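Local atomic coordinates of uncharacterized protein 14 (Sulfolobus islandicus filamentous virus, PDB entry 2H36), a protein that is of unknown function but belongs to a viral family related to the AcrID1 anti-CRISPR proteins, and may therefore counter CRISPR immunity of the host. Residues D44-T49 against I99-V104; N69-D74 against E89-K94. All coordinates share one frame; numbering follows the deposited sequence.

Overall arrangement
Both contacts belong to one antiparallel sheet and are joined where its strands 85-94 and 98-109 run side by side: contact 1 and contact 2 lie on strand pairs separated by the pairing of 85-94 with 98-109, their centres about 9 Å apart. Contact 1 is partly buried: a short strand, 45-49, docks on strand 98-109 with uneven backbone bonds, helped by proline-tyrosine and aliphatic packing. Contact 2 is more of a surface contact, with regular bonds between the strands of a hairpin and a mixture of threonine, carboxylate and aromatic groups. They are joined by backbone bonds such as Tyr100 with Arg93, and by Ile99 packing on Tyr92. Tyr53 of helix 50-55 touches residues of both.

Contact 1. Residues D44-T49 against I99-V104; sequences DPLKVT and IYIYEV
Leu46 and Ile101 face each other as an antiparallel hydrogen-bonded pair, each giving and receiving a backbone bond. Leu46 N donates to Ile101 O over 2.9 Å, lying in the carbonyl plane on a lone pair. The return bond, from Ile101 N to Leu46 O, is longer at 3.3 Å, and its donor stands 53° above the carbonyl plane. Farther along, Ile99 N points at Val48 O nearly along the C=O axis, while Val48 N makes only a weak, strongly bent bond to Ile99 O. The backbone of Tyr100 bonds Arg93 and that of Tyr102 bonds Thr91, both on strand 85-94, while Tyr102 also bonds Phe42 of strand 37-42. Strand 98-109 is thus an inner strand of the antiparallel sheet, and Tyr102 and Glu103, both facing Thr91, form a classic beta bulge in it. Thr49 OG1 accepts Glu52 N as the N-cap of helix 50-55.

Pro45 CB lies over the centre of the Tyr102 ring, a CH-pi contact 3.6 Å from the centroid, and Pro45 CG sits 3.5 Å from Tyr102 CZ. On the face carrying Lys47 and Tyr100, Lys47 runs extended beside the ring, its CG anti to the backbone N (chi1 -167°) and 3.7 Å from Tyr100 CE2. On the other face Val48 CG1 packs 3.8 Å from Ile99 CB, and Leu46 and Val48 reach Leu23 and Ala20 of helix 19-30.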
loop_
_atom_site.group_PDB
_atom_site.type_symbol
_atom_site.label_atom_id
_atom_site.label_comp_id
_atom_site.label_asym_id
_atom_site.label_seq_id
_atom_site.Cartn_x
_atom_site.Cartn_y
_atom_site.Cartn_z
ATOM N N ASP A 44 -2.405 13.207 -7.914
ATOM C CA ASP A 44 -2.697 13.634 -6.556
ATOM C C ASP A 44 -2.262 12.377 -5.812
ATOM O O ASP A 44 -2.612 11.267 -6.233
ATOM C CB ASP A 44 -4.164 14.018 -6.365
ATOM C CG ASP A 44 -4.647 14.988 -7.426
ATOM O OD1 ASP A 44 -4.074 16.100 -7.532
ATOM O OD2 ASP A 44 -5.600 14.631 -8.158
ATOM N N PRO A 45 -1.498 12.539 -4.710
ATOM C CA PRO A 45 -0.995 11.372 -3.987
ATOM C C PRO A 45 -2.095 10.676 -3.188
ATOM O O PRO A 45 -3.045 11.322 -2.754
ATOM C CB PRO A 45 0.072 11.961 -3.064
ATOM C CG PRO A 45 -0.371 13.351 -2.841
ATOM C CD PRO A 45 -0.970 13.792 -4.144
ATOM N N LEU A 46 -1.968 9.364 -3.022
ATOM C CA LEU A 46 -2.963 8.585 -2.321
ATOM C C LEU A 46 -2.685 8.640 -0.841
ATOM O O LEU A 46 -1.760 7.984 -0.369
ATOM C CB LEU A 46 -2.921 7.143 -2.787
ATOM C CG LEU A 46 -4.089 6.328 -2.252
ATOM C CD1 LEU A 46 -5.237 6.416 -3.229
ATOM C CD2 LEU A 46 -3.684 4.889 -2.049
ATOM N N LYS A 47 -3.485 9.434 -0.125
ATOM C CA LYS A 47 -3.363 9.652 1.330
ATOM C C LYS A 47 -3.613 8.337 2.066
ATOM O O LYS A 47 -4.376 7.497 1.604
ATOM C CB LYS A 47 -4.340 10.742 1.765
ATOM C CG LYS A 47 -4.143 11.303 3.156
ATOM C CD LYS A 47 -5.342 12.187 3.486
ATOM C CE LYS A 47 -5.080 13.083 4.681
ATOM N NZ LYS A 47 -5.923 14.323 4.657
ATOM N N VAL A 48 -2.842 8.139 3.160
ATOM C CA VAL A 48 -2.960 6.883 3.873
ATOM C C VAL A 48 -2.348 7.026 5.256
ATOM O O VAL A 48 -1.450 7.823 5.461
ATOM C CB VAL A 48 -2.213 5.851 2.952
ATOM C CG1 VAL A 48 -0.950 5.249 3.595
ATOM C CG2 VAL A 48 -3.166 4.785 2.473
ATOM N N THR A 49 -2.852 6.277 6.220
ATOM C CA THR A 49 -2.328 6.408 7.575
ATOM C C THR A 49 -1.163 5.447 7.717
ATOM O O THR A 49 -1.001 4.559 6.878
ATOM C CB THR A 49 -3.407 6.168 8.644
ATOM O OG1 THR A 49 -3.601 4.765 8.827
ATOM C CG2 THR A 49 -4.706 6.796 8.207
ATOM N N ILE A 99 0.693 9.274 5.246
ATOM C CA ILE A 99 1.592 8.963 4.149
ATOM C C ILE A 99 0.934 9.279 2.811
ATOM O O ILE A 99 -0.165 8.808 2.519
ATOM C CB ILE A 99 2.047 7.495 4.242
ATOM C CG1 ILE A 99 2.748 7.282 5.585
ATOM C CG2 ILE A 99 2.927 7.109 3.052
ATOM C CD1 ILE A 99 3.227 5.901 5.808
ATOM N N TYR A 100 1.618 10.101 2.020
ATOM C CA TYR A 100 1.117 10.560 0.730
ATOM C C TYR A 100 1.920 9.891 -0.357
ATOM O O TYR A 100 3.008 10.368 -0.702
ATOM C CB TYR A 100 1.224 12.085 0.609
ATOM C CG TYR A 100 0.370 12.832 1.613
ATOM C CD1 TYR A 100 0.868 13.143 2.878
ATOM C CD2 TYR A 100 -0.939 13.213 1.305
ATOM C CE1 TYR A 100 0.097 13.813 3.812
ATOM C CE2 TYR A 100 -1.730 13.892 2.244
ATOM C CZ TYR A 100 -1.200 14.188 3.499
ATOM O OH TYR A 100 -1.945 14.854 4.448
ATOM N N ILE A 101 1.381 8.779 -0.872
ATOM C CA ILE A 101 2.020 7.988 -1.925
ATOM C C ILE A 101 1.897 8.670 -3.275
ATOM O O ILE A 101 0.792 8.940 -3.751
ATOM C CB ILE A 101 1.377 6.588 -2.043
ATOM C CG1 ILE A 101 1.501 5.837 -0.716
ATOM C CG2 ILE A 101 1.998 5.792 -3.208
ATOM C CD1 ILE A 101 0.486 4.727 -0.542
ATOM N N TYR A 102 3.038 8.934 -3.899
ATOM C CA TYR A 102 3.048 9.455 -5.254
ATOM C C TYR A 102 3.248 8.358 -6.298
ATOM O O TYR A 102 2.849 8.521 -7.452
ATOM C CB TYR A 102 4.097 10.537 -5.402
ATOM C CG TYR A 102 3.698 11.833 -4.753
ATOM C CD1 TYR A 102 3.921 12.060 -3.384
ATOM C CD2 TYR A 102 3.095 12.844 -5.501
ATOM C CE1 TYR A 102 3.548 13.263 -2.782
ATOM C CE2 TYR A 102 2.723 14.048 -4.910
ATOM C CZ TYR A 102 2.953 14.252 -3.553
ATOM O OH TYR A 102 2.586 15.450 -2.984
ATOM N N GLU A 103 3.824 7.230 -5.889
ATOM C CA GLU A 103 4.148 6.175 -6.838
ATOM C C GLU A 103 4.437 4.745 -6.363
ATOM O O GLU A 103 5.270 4.522 -5.477
ATOM C CB GLU A 103 5.472 6.510 -7.544
ATOM C CG GLU A 103 5.848 5.542 -8.656
ATOM C CD GLU A 103 7.022 6.025 -9.503
ATOM O OE1 GLU A 103 7.198 7.261 -9.679
ATOM O OE2 GLU A 103 7.762 5.150 -10.019
ATOM N N VAL A 104 3.722 3.786 -6.945
ATOM C CA VAL A 104 3.927 2.392 -6.575
ATOM C C VAL A 104 4.426 1.619 -7.787
ATOM O O VAL A 104 3.964 1.822 -8.921
ATOM C CB VAL A 104 2.653 1.684 -6.051
ATOM C CG1 VAL A 104 3.028 0.335 -5.414
ATOM C CG2 VAL A 104 1.906 2.545 -5.049
#

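Contact 2. Residues N69-D74 against E89-K94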
loop_
_atom_site.group_PDB
_atom_site.type_symbol
_atom_site.label_atom_id
_atom_site.label_comp_id
_atom_site.label_asym_id
_atom_site.label_seq_id
_atom_site.Cartn_x
_atom_site.Cartn_y
_atom_site.Cartn_z
ATOM N N ASN A 69 15.197 15.171 0.913
ATOM C CA ASN A 69 14.169 16.201 0.769
ATOM C C ASN A 69 12.903 15.585 1.390
ATOM O O ASN A 69 13.016 14.796 2.338
ATOM C CB ASN A 69 13.991 16.770 -0.640
ATOM C CG ASN A 69 15.314 17.283 -1.216
ATOM O OD1 ASN A 69 15.891 16.686 -2.118
ATOM N ND2 ASN A 69 15.815 18.373 -0.654
ATOM N N GLY A 70 11.716 15.913 0.901
ATOM C CA GLY A 70 10.516 15.379 1.548
ATOM C C GLY A 70 10.159 13.938 1.196
ATOM O O GLY A 70 9.150 13.422 1.667
ATOM N N ILE A 71 10.969 13.410 0.185
ATOM C CA ILE A 71 10.597 12.091 -0.335
ATOM C C ILE A 71 11.285 10.811 0.131
ATOM O O ILE A 71 12.492 10.792 0.338
ATOM C CB ILE A 71 10.833 12.260 -1.870
ATOM C CG1 ILE A 71 10.080 13.482 -2.392
ATOM C CG2 ILE A 71 10.421 10.989 -2.651
ATOM C CD1 ILE A 71 10.663 14.070 -3.655
ATOM N N THR A 72 10.505 9.740 0.254
ATOM C CA THR A 72 11.005 8.446 0.683
ATOM C C THR A 72 10.725 7.367 -0.347
ATOM O O THR A 72 9.574 6.993 -0.572
ATOM C CB THR A 72 10.306 7.998 1.986
ATOM O OG1 THR A 72 10.507 8.976 3.016
ATOM C CG2 THR A 72 10.806 6.620 2.445
ATOM N N ILE A 73 11.796 6.783 -0.892
ATOM C CA ILE A 73 11.591 5.705 -1.865
ATOM C C ILE A 73 11.752 4.512 -0.924
ATOM O O ILE A 73 12.767 4.370 -0.243
ATOM C CB ILE A 73 12.549 5.741 -3.097
ATOM C CG1 ILE A 73 12.196 6.927 -3.986
ATOM C CG2 ILE A 73 12.471 4.434 -3.884
ATOM C CD1 ILE A 73 13.366 7.566 -4.612
ATOM N N ASP A 74 10.656 3.736 -0.812
ATOM C CA ASP A 74 10.676 2.654 0.145
ATOM C C ASP A 74 10.562 1.341 -0.606
ATOM O O ASP A 74 9.617 1.126 -1.378
ATOM C CB ASP A 74 9.504 2.967 1.067
ATOM C CG ASP A 74 9.584 2.240 2.381
ATOM O OD1 ASP A 74 10.677 1.699 2.679
ATOM O OD2 ASP A 74 8.555 2.221 3.110
ATOM N N GLU A 89 7.764 -1.243 -4.426
ATOM C CA GLU A 89 8.414 0.032 -4.101
ATOM C C GLU A 89 7.445 1.203 -4.036
ATOM O O GLU A 89 6.740 1.476 -5.012
ATOM C CB GLU A 89 9.488 0.314 -5.137
ATOM C CG GLU A 89 10.198 1.633 -4.965
ATOM C CD GLU A 89 11.290 1.824 -6.013
ATOM O OE1 GLU A 89 12.403 1.270 -5.825
ATOM O OE2 GLU A 89 11.029 2.522 -7.027
ATOM N N PHE A 90 7.411 1.893 -2.893
ATOM C CA PHE A 90 6.555 3.086 -2.726
ATOM C C PHE A 90 7.294 4.405 -2.618
ATOM O O PHE A 90 8.124 4.580 -1.719
ATOM C CB PHE A 90 5.761 3.026 -1.430
ATOM C CG PHE A 90 4.785 1.883 -1.359
ATOM C CD1 PHE A 90 5.178 0.640 -0.868
ATOM C CD2 PHE A 90 3.462 2.056 -1.744
ATOM C CE1 PHE A 90 4.280 -0.408 -0.785
ATOM C CE2 PHE A 90 2.560 1.006 -1.656
ATOM C CZ PHE A 90 2.971 -0.226 -1.178
ATOM N N THR A 91 6.881 5.374 -3.467
ATOM C CA THR A 91 7.540 6.676 -3.431
ATOM C C THR A 91 6.524 7.518 -2.688
ATOM O O THR A 91 5.366 7.572 -3.092
ATOM C CB THR A 91 7.811 7.294 -4.794
ATOM O OG1 THR A 91 8.764 6.491 -5.488
ATOM C CG2 THR A 91 8.375 8.683 -4.641
ATOM N N TYR A 92 6.935 8.159 -1.598
ATOM C CA TYR A 92 5.997 8.978 -0.831
ATOM C C TYR A 92 6.509 10.058 0.114
ATOM O O TYR A 92 7.549 9.908 0.760
ATOM C CB TYR A 92 5.212 8.110 0.155
ATOM C CG TYR A 92 6.002 7.578 1.334
ATOM C CD1 TYR A 92 6.418 6.244 1.374
ATOM C CD2 TYR A 92 6.295 8.391 2.432
ATOM C CE1 TYR A 92 7.125 5.743 2.466
ATOM C CE2 TYR A 92 7.007 7.903 3.522
ATOM C CZ TYR A 92 7.412 6.578 3.534
ATOM O OH TYR A 92 8.106 6.093 4.615
ATOM N N ARG A 93 5.662 11.123 0.212
ATOM C CA ARG A 93 5.997 12.200 1.137
ATOM C C ARG A 93 5.141 11.855 2.340
ATOM O O ARG A 93 4.105 11.193 2.208
ATOM C CB ARG A 93 5.627 13.584 0.620
ATOM C CG ARG A 93 6.619 14.142 -0.369
ATOM C CD ARG A 93 6.030 15.316 -1.098
ATOM N NE ARG A 93 5.703 16.398 -0.182
ATOM C CZ ARG A 93 5.228 17.576 -0.563
ATOM N NH1 ARG A 93 5.025 17.828 -1.848
ATOM N NH2 ARG A 93 4.959 18.502 0.340
ATOM N N LYS A 94 5.578 12.293 3.512
ATOM C CA LYS A 94 4.889 11.972 4.742
ATOM C C LYS A 94 4.819 13.221 5.586
ATOM O O LYS A 94 5.849 13.815 5.909
ATOM C CB LYS A 94 5.627 10.850 5.475
ATOM C CG LYS A 94 5.128 10.593 6.881
ATOM C CD LYS A 94 5.598 9.225 7.362
ATOM C CE LYS A 94 5.179 9.060 8.846
ATOM N NZ LYS A 94 5.257 7.577 9.141
#
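A beta hairpin of strands 71-79 and 85-94 contains this contact, in which Thr72 pairs with Tyr92 and Asp74 with Phe90. Both are antiparallel hydrogen-bonded pairs, and each is closed by two backbone bonds. Thr72 N donates to Tyr92 O at 3.0 Å and Tyr92 N returns the bond to Thr72 O, both donors standing above the carbonyl planes. In the second pair Asp74 N bonds Phe90 O, and Phe90 N meets Asp74 O at 2.8 Å from within the carbonyl plane.

The side chains of these pairs share one face of the sheet. Tyr92 has CG between the backbone N and the carbonyl carbon (chi1 71°), and its ring lies alongside Thr72. Thr72 CB makes a CH-pi contact with one face of that ring, 3.7 Å from the centroid and offset toward the rim, while Thr72 CG2 touches Tyr92 OH at 3.5 Å. The carboxylate of Asp74 comes to the same ring at its edge: OD2 is in the ring plane, 3.9 Å from Tyr92 CE1, with the two planes 74° apart. This oxygen is hydrogen-bonded to the hydroxyls of both Tyr76 and Tyr53, and the Tyr53 ring also packs edge-to-face with Phe90 and Tyr92.

Across the sheet the surface is more exposed. Ile71 CG2 lies against Thr91 CG2 at 3.7 Å, and Ile73 CG2 rests on Glu89 CD at 3.6 Å, while Glu89 OE1 bonds Gln75 NE2. The two-bond pairs Thr72-Tyr92 and Asp74-Phe90, with the non-hydrogen-bonded pair Ile73-Thr91 between them, are the regular ladder of an antiparallel beta hairpin, here with Tyr53 of helix 50-55 packed on the face of Phe90 and Tyr92.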